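Local coordinates for cephalosporin acylase (Bacillus halodurans, PDB 2NLZ), which probably hydrolyses amide bonds, such as the one that carries the acyl side chain of cephalosporins, as an Ntn hydrolase of the gamma-glutamyltranspeptidase family, at residues E108-Y112 against G113-V117; L136-A139 against A140-P144; V19-K22 against N23-A27. The protein carries 1 engineered substitution. One frame throughout, in Å; residues are numbered along the deposited sequence.

In the fold
The three contacts are local folds of one chain, following one another along it as contact 3, contact 1, contact 2, and none touches another. Contact 3 (19-27) turns between two strands of the beta core. Contact 2 (136-144) lies among the flanking helices, nearest atoms about 11 Å and centres about 21 Å from those of contact 3. Contact 1 (108-117) is a loop on the far side of the chain's centre from contact 3, their centres about 40 Å apart; contacts 1 and 2 are about 33 Å apart, centre to centre. Helix 122-133 leads from contact 1 to contact 2 and packs on L138; helix 31-42 touches both contact 2 and contact 3.

Contact 1 of 3, residues E108-Y112 against G113-V117; sequences ELPPY and GVIPV
P110 and I115 meet where a proline-rich loop curls back on itself, in the irregular connection between helix 97-101 and helix 122-133; neither half is helix or strand. The two side chains cross at about a right angle. CG of P110 lies 3.9 Å from I115 CB and also meets I115 CD1, while P110 CD sits 4.0 Å from I115 CG2. The isoleucine can offer both arms because CG1 stands anti to its own carbonyl carbon (chi1 -58°), which leaves CG2 anti to the backbone N. I115 CG2 is also 4.1 Å from L109 CD1, so this methyl touches leucine and proline together, both on the same side of it.

L109 has its CG placed between its own N and carbonyl carbon (chi1 57°), and this directs CD1 across the loop to within 3.9 Å of P116 CA. The ring of P116 fills the inside of the curl. P116 CG approaches P110 O at 3.3 Å, with P111 O at 3.6 Å from the same carbon. An alanine in place of P116 lacks CG and CD, which would probably leave a gap beside these two carbonyls and free the backbone N-CA bond to turn.

G113 takes the chain round the far end at a positive phi (100°), a conformation that suits glycine. Outside the curl, P111 O accepts a hydrogen bond from N396 ND2, and P116 pairs through its backbone with G398, so the loop is tied to the segment around 396-399. The Y112 ring points out of the curl and meets W174 edge-to-face; over one of its faces lies P111 CB, 3.7 Å above the ring plane and displaced toward the rim.

Contact 2 of 3, residues L136-A139 against A140-P144; sequences LPLA and ASLAP
L138 and L142 form the tight side of this stretch. CG of L138 comes within 3.7 Å of L142 CD2, the two side chains crossing obliquely, and L138 CD1 lies alongside the same methyl. L142 holds CG between its own N and carbonyl carbon (chi1 68°), which brings its branch back over the preceding turn, so that L142 CG also rests 3.3 Å from L138 O. Both leucines are buried: I52 of helix 47-61 and A127 and A130 of helix 122-133 pack on L138, while T56, L208 and A212 touch L142.

The backbone beneath them is one short helix, 138-141, with P137 at its N-cap position, and L142 ends it before a second helix, 143-151, sets off. P137 O accepts from two amides of the first turn. S141 N comes in the carbonyl plane of P137 O at 3.2 Å, with a nearly straight N-H...O angle of 161°, whereas A140 N, at 2.9 Å, sits well above that plane and bonds at a more bent angle. One residue on, L138 O receives L142 N at 2.9 Å; S141 OG adds a weak bond to the same oxygen, keeping a buried serine hydroxyl on its own turn.

The other side is looser. A140 CB is 4.0 Å from L136 CB and about as far from the P137 ring, CG and CD alike, a light touch between small groups. P137 and A139 are exposed, and together with A140 they rest against a crystal neighbour. L136 is less open, its side chain leaning on I40 and its N bonded to D49 OD1. Farther along this face, A143 CB stands 3.5 Å from A139 O.

Contact 3 of 3, residues V19-K22 against N23-A27; sequences VYAK and NGMVA
A beta arch joins strands 19-21 and 24-27 here: the chain reverses, yet the two strands hydrogen-bond to different neighbours and meet through side chains. Their axes come within 7.3 Å at 147°. Strand 19-21 pairs with 524-528, while 24-28 lies between 359-365 and 535-538, part of the beta core of this Ntn-hydrolase family.

M25 bridges the arch. Its chain runs extended through the first two torsions (chi1 -171°), then bends at the sulfur (chi3 -82°), bringing CE against strand 19-21. M25 CE is 3.7 Å from A21 CB. The same M25 CE is 3.9 Å from V19 CG1 and also reaches V19 O. A21 CB also faces back across the corner, 3.4 Å from G24 O. V536 touches both V19 and M25, and I515 adds to the packing on M25.

At the bend the carboxylate of E540 takes K22 N on OE2 and N23 N on OE1, while K22 packs on P154 of the second subunit. Inside, the arch is van der Waals packing of methyls against methyls and backbone carbonyls, while the strand backbones bond to other strands; having both oxygens taken by corner amides would probably favour the ionised form of E540.

Contact 1 of 3, residues E108-Y112 against G113-V117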
loop_
_atom_site.group_PDB
_atom_site.type_symbol
_atom_site.label_atom_id
_atom_site.label_comp_id
_atom_site.label_asym_id
_atom_site.label_seq_id
_atom_site.Cartn_x
_atom_site.Cartn_y
_atom_site.Cartn_z
ATOM N N GLU D 108 -32.091 -6.781 -30.605
ATOM C CA GLU D 108 -32.488 -7.199 -29.267
ATOM C C GLU D 108 -33.690 -6.351 -28.860
ATOM O O GLU D 108 -33.825 -5.214 -29.311
ATOM C CB GLU D 108 -31.333 -7.041 -28.269
ATOM C CG GLU D 108 -30.735 -5.636 -28.188
ATOM C CD GLU D 108 -29.654 -5.503 -27.128
ATOM O OE1 GLU D 108 -29.461 -4.378 -26.625
ATOM O OE2 GLU D 108 -29.001 -6.513 -26.795
ATOM N N LEU D 109 -34.570 -6.898 -28.029
ATOM C CA LEU D 109 -35.745 -6.145 -27.585
ATOM C C LEU D 109 -35.353 -5.032 -26.587
ATOM O O LEU D 109 -34.290 -5.114 -25.966
ATOM C CB LEU D 109 -36.854 -7.074 -27.059
ATOM C CG LEU D 109 -36.684 -8.082 -25.928
ATOM C CD1 LEU D 109 -38.051 -8.376 -25.349
ATOM C CD2 LEU D 109 -36.049 -9.365 -26.426
ATOM N N PRO D 110 -36.194 -3.982 -26.448
ATOM C CA PRO D 110 -35.790 -2.795 -25.692
ATOM C C PRO D 110 -35.564 -3.086 -24.216
ATOM O O PRO D 110 -36.200 -3.974 -23.660
ATOM C CB PRO D 110 -36.985 -1.851 -25.856
ATOM C CG PRO D 110 -38.130 -2.749 -26.096
ATOM C CD PRO D 110 -37.572 -3.844 -26.950
ATOM N N PRO D 111 -34.638 -2.356 -23.588
ATOM C CA PRO D 111 -34.388 -2.557 -22.165
ATOM C C PRO D 111 -35.547 -2.103 -21.262
ATOM O O PRO D 111 -35.713 -2.619 -20.155
ATOM C CB PRO D 111 -33.131 -1.720 -21.908
ATOM C CG PRO D 111 -33.086 -0.725 -23.009
ATOM C CD PRO D 111 -33.758 -1.337 -24.187
ATOM N N TYR D 112 -36.354 -1.162 -21.744
ATOM C CA TYR D 112 -37.364 -0.524 -20.907
ATOM C C TYR D 112 -38.768 -0.530 -21.512
ATOM O O TYR D 112 -38.935 -0.693 -22.724
ATOM C CB TYR D 112 -36.914 0.898 -20.567
ATOM C CG TYR D 112 -35.546 0.928 -19.917
ATOM C CD1 TYR D 112 -34.466 1.535 -20.544
ATOM C CD2 TYR D 112 -35.324 0.310 -18.681
ATOM C CE1 TYR D 112 -33.200 1.548 -19.947
ATOM C CE2 TYR D 112 -34.070 0.322 -18.075
ATOM C CZ TYR D 112 -33.013 0.941 -18.712
ATOM O OH TYR D 112 -31.776 0.945 -18.106
ATOM N N GLY D 113 -39.778 -0.359 -20.667
ATOM C CA GLY D 113 -41.157 -0.389 -21.134
ATOM C C GLY D 113 -41.838 -1.717 -20.881
ATOM O O GLY D 113 -41.350 -2.539 -20.117
ATOM N N VAL D 114 -42.972 -1.929 -21.528
ATOM C CA VAL D 114 -43.803 -3.081 -21.221
ATOM C C VAL D 114 -43.330 -4.323 -21.948
ATOM O O VAL D 114 -43.735 -5.447 -21.609
ATOM C CB VAL D 114 -45.281 -2.820 -21.564
ATOM C CG1 VAL D 114 -45.916 -1.945 -20.503
ATOM C CG2 VAL D 114 -45.414 -2.178 -22.939
ATOM N N ILE D 115 -42.463 -4.113 -22.935
ATOM C CA ILE D 115 -42.039 -5.183 -23.838
ATOM C C ILE D 115 -41.116 -6.265 -23.225
ATOM O O ILE D 115 -41.378 -7.452 -23.415
ATOM C CB ILE D 115 -41.489 -4.603 -25.166
ATOM C CG1 ILE D 115 -42.565 -3.748 -25.841
ATOM C CG2 ILE D 115 -41.049 -5.710 -26.115
ATOM C CD1 ILE D 115 -42.063 -2.420 -26.372
ATOM N N PRO D 116 -40.067 -5.874 -22.461
ATOM C CA PRO D 116 -39.166 -6.899 -21.912
ATOM C C PRO D 116 -39.617 -7.530 -20.590
ATOM O O PRO D 116 -38.848 -8.267 -19.976
ATOM C CB PRO D 116 -37.880 -6.111 -21.663
ATOM C CG PRO D 116 -38.380 -4.772 -21.255
ATOM C CD PRO D 116 -39.627 -4.522 -22.068
ATOM N N VAL D 117 -40.835 -7.233 -20.152
ATOM C CA VAL D 117 -41.359 -7.773 -18.898
ATOM C C VAL D 117 -41.805 -9.235 -19.032
ATOM O O VAL D 117 -42.670 -9.551 -19.847
ATOM C CB VAL D 117 -42.546 -6.935 -18.390
ATOM C CG1 VAL D 117 -43.050 -7.477 -17.060
ATOM C CG2 VAL D 117 -42.153 -5.463 -18.265
#

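Contact 2 of 3, residues L136-A139 against A140-P144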
loop_
_atom_site.group_PDB
_atom_site.type_symbol
_atom_site.label_atom_id
_atom_site.label_comp_id
_atom_site.label_asym_id
_atom_site.label_seq_id
_atom_site.Cartn_x
_atom_site.Cartn_y
_atom_site.Cartn_z
ATOM N N LEU D 136 -43.008 -20.361 9.929
ATOM C CA LEU D 136 -43.942 -19.262 10.135
ATOM C C LEU D 136 -44.813 -19.021 8.915
ATOM O O LEU D 136 -44.397 -19.299 7.788
ATOM C CB LEU D 136 -43.177 -17.976 10.444
ATOM C CG LEU D 136 -42.061 -18.035 11.475
ATOM C CD1 LEU D 136 -41.472 -16.657 11.628
ATOM C CD2 LEU D 136 -42.587 -18.559 12.805
ATOM N N PRO D 137 -46.020 -18.473 9.132
ATOM C CA PRO D 137 -46.825 -18.090 7.981
ATOM C C PRO D 137 -46.205 -16.864 7.310
ATOM O O PRO D 137 -45.516 -16.073 7.964
ATOM C CB PRO D 137 -48.183 -17.747 8.598
ATOM C CG PRO D 137 -47.857 -17.316 10.002
ATOM C CD PRO D 137 -46.686 -18.163 10.413
ATOM N N LEU D 138 -46.449 -16.728 6.011
ATOM C CA LEU D 138 -45.901 -15.648 5.194
ATOM C C LEU D 138 -46.123 -14.265 5.810
ATOM O O LEU D 138 -45.272 -13.387 5.692
ATOM C CB LEU D 138 -46.520 -15.716 3.798
ATOM C CG LEU D 138 -45.664 -15.339 2.598
ATOM C CD1 LEU D 138 -44.288 -15.971 2.704
ATOM C CD2 LEU D 138 -46.349 -15.759 1.320
ATOM N N ALA D 139 -47.260 -14.092 6.486
ATOM C CA ALA D 139 -47.612 -12.825 7.132
ATOM C C ALA D 139 -46.728 -12.459 8.326
ATOM O O ALA D 139 -46.598 -11.290 8.674
ATOM C CB ALA D 139 -49.061 -12.839 7.541
ATOM N N ALA D 140 -46.136 -13.463 8.959
ATOM C CA ALA D 140 -45.185 -13.223 10.036
ATOM C C ALA D 140 -43.866 -12.831 9.430
ATOM O O ALA D 140 -43.249 -11.842 9.837
ATOM C CB ALA D 140 -44.990 -14.468 10.867
ATOM N N SER D 141 -43.431 -13.633 8.459
ATOM C CA SER D 141 -42.080 -13.513 7.938
ATOM C C SER D 141 -41.924 -12.288 7.054
ATOM O O SER D 141 -40.831 -11.766 6.925
ATOM C CB SER D 141 -41.576 -14.815 7.275
ATOM O OG SER D 141 -42.437 -15.291 6.263
ATOM N N LEU D 142 -43.009 -11.783 6.483
ATOM C CA LEU D 142 -42.845 -10.532 5.744
ATOM C C LEU D 142 -43.426 -9.266 6.398
ATOM O O LEU D 142 -43.611 -8.236 5.754
ATOM C CB LEU D 142 -43.145 -10.689 4.243
ATOM C CG LEU D 142 -44.497 -10.959 3.626
ATOM C CD1 LEU D 142 -45.000 -9.674 3.077
ATOM C CD2 LEU D 142 -44.293 -11.920 2.500
ATOM N N ALA D 143 -43.645 -9.347 7.706
ATOM C CA ALA D 143 -44.127 -8.207 8.483
ATOM C C ALA D 143 -43.124 -7.051 8.642
ATOM O O ALA D 143 -43.527 -5.893 8.547
ATOM C CB ALA D 143 -44.662 -8.661 9.845
ATOM N N PRO D 144 -41.832 -7.348 8.911
ATOM C CA PRO D 144 -40.868 -6.245 8.986
ATOM C C PRO D 144 -40.769 -5.478 7.684
ATOM O O PRO D 144 -40.667 -4.259 7.703
ATOM C CB PRO D 144 -39.542 -6.949 9.269
ATOM C CG PRO D 144 -39.912 -8.241 9.866
ATOM C CD PRO D 144 -41.185 -8.641 9.200
#

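Contact 3 of 3, residues V19-K22 against N23-A27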
loop_
_atom_site.group_PDB
_atom_site.type_symbol
_atom_site.label_atom_id
_atom_site.label_comp_id
_atom_site.label_asym_id
_atom_site.label_seq_id
_atom_site.Cartn_x
_atom_site.Cartn_y
_atom_site.Cartn_z
ATOM N N VAL D 19 -17.406 -12.979 11.254
ATOM C CA VAL D 19 -18.472 -13.022 12.247
ATOM C C VAL D 19 -18.813 -14.482 12.582
ATOM O O VAL D 19 -18.952 -15.323 11.677
ATOM C CB VAL D 19 -19.717 -12.226 11.759
ATOM C CG1 VAL D 19 -20.958 -12.580 12.560
ATOM C CG2 VAL D 19 -19.429 -10.710 11.813
ATOM N N TYR D 20 -18.916 -14.774 13.883
ATOM C CA TYR D 20 -19.238 -16.125 14.362
ATOM C C TYR D 20 -20.599 -16.264 15.057
ATOM O O TYR D 20 -21.026 -15.386 15.815
ATOM C CB TYR D 20 -18.123 -16.663 15.269
ATOM C CG TYR D 20 -16.896 -17.111 14.513
ATOM C CD1 TYR D 20 -16.724 -18.441 14.157
ATOM C CD2 TYR D 20 -15.920 -16.196 14.136
ATOM C CE1 TYR D 20 -15.610 -18.852 13.456
ATOM C CE2 TYR D 20 -14.807 -16.595 13.436
ATOM C CZ TYR D 20 -14.658 -17.923 13.102
ATOM O OH TYR D 20 -13.551 -18.316 12.406
ATOM N N ALA D 21 -21.270 -17.382 14.792
ATOM C CA ALA D 21 -22.560 -17.683 15.414
ATOM C C ALA D 21 -22.802 -19.181 15.519
ATOM O O ALA D 21 -22.056 -19.989 14.963
ATOM C CB ALA D 21 -23.702 -17.026 14.648
ATOM N N LYS D 22 -23.857 -19.539 16.238
ATOM C CA LYS D 22 -24.230 -20.931 16.394
ATOM C C LYS D 22 -25.684 -21.140 16.028
ATOM O O LYS D 22 -26.007 -22.037 15.255
ATOM C CB LYS D 22 -23.976 -21.407 17.825
ATOM C CG LYS D 22 -22.585 -21.971 18.059
ATOM C CD LYS D 22 -22.378 -23.319 17.363
ATOM C CE LYS D 22 -23.183 -24.447 18.013
ATOM N NZ LYS D 22 -22.647 -24.833 19.347
ATOM N N ASN D 23 -26.560 -20.304 16.577
ATOM C CA ASN D 23 -27.996 -20.525 16.447
ATOM C C ASN D 23 -28.645 -19.852 15.241
ATOM O O ASN D 23 -29.774 -20.183 14.875
ATOM C CB ASN D 23 -28.720 -20.141 17.742
ATOM C CG ASN D 23 -28.475 -21.135 18.865
ATOM O OD1 ASN D 23 -28.529 -20.786 20.043
ATOM N ND2 ASN D 23 -28.203 -22.383 18.500
ATOM N N GLY D 24 -27.927 -18.922 14.619
ATOM C CA GLY D 24 -28.465 -18.233 13.457
ATOM C C GLY D 24 -27.574 -17.144 12.916
ATOM O O GLY D 24 -26.863 -16.478 13.666
ATOM N N MET D 25 -27.623 -16.974 11.599
ATOM C CA MET D 25 -26.816 -15.976 10.917
ATOM C C MET D 25 -27.494 -15.509 9.640
ATOM O O MET D 25 -28.026 -16.315 8.870
ATOM C CB MET D 25 -25.432 -16.536 10.594
ATOM C CG MET D 25 -24.447 -15.496 10.070
ATOM S SD MET D 25 -22.801 -16.176 9.810
ATOM C CE MET D 25 -22.144 -16.123 11.465
ATOM N N VAL D 26 -27.489 -14.198 9.434
ATOM C CA VAL D 26 -28.030 -13.616 8.220
ATOM C C VAL D 26 -26.968 -12.707 7.634
ATOM O O VAL D 26 -26.345 -11.928 8.363
ATOM C CB VAL D 26 -29.323 -12.828 8.499
ATOM C CG1 VAL D 26 -29.848 -12.201 7.235
ATOM C CG2 VAL D 26 -30.360 -13.740 9.072
ATOM N N ALA D 27 -26.748 -12.837 6.327
ATOM C CA ALA D 27 -25.750 -12.060 5.626
ATOM C C ALA D 27 -26.327 -11.513 4.324
ATOM O O ALA D 27 -26.687 -12.266 3.408
ATOM C CB ALA D 27 -24.503 -12.893 5.369
#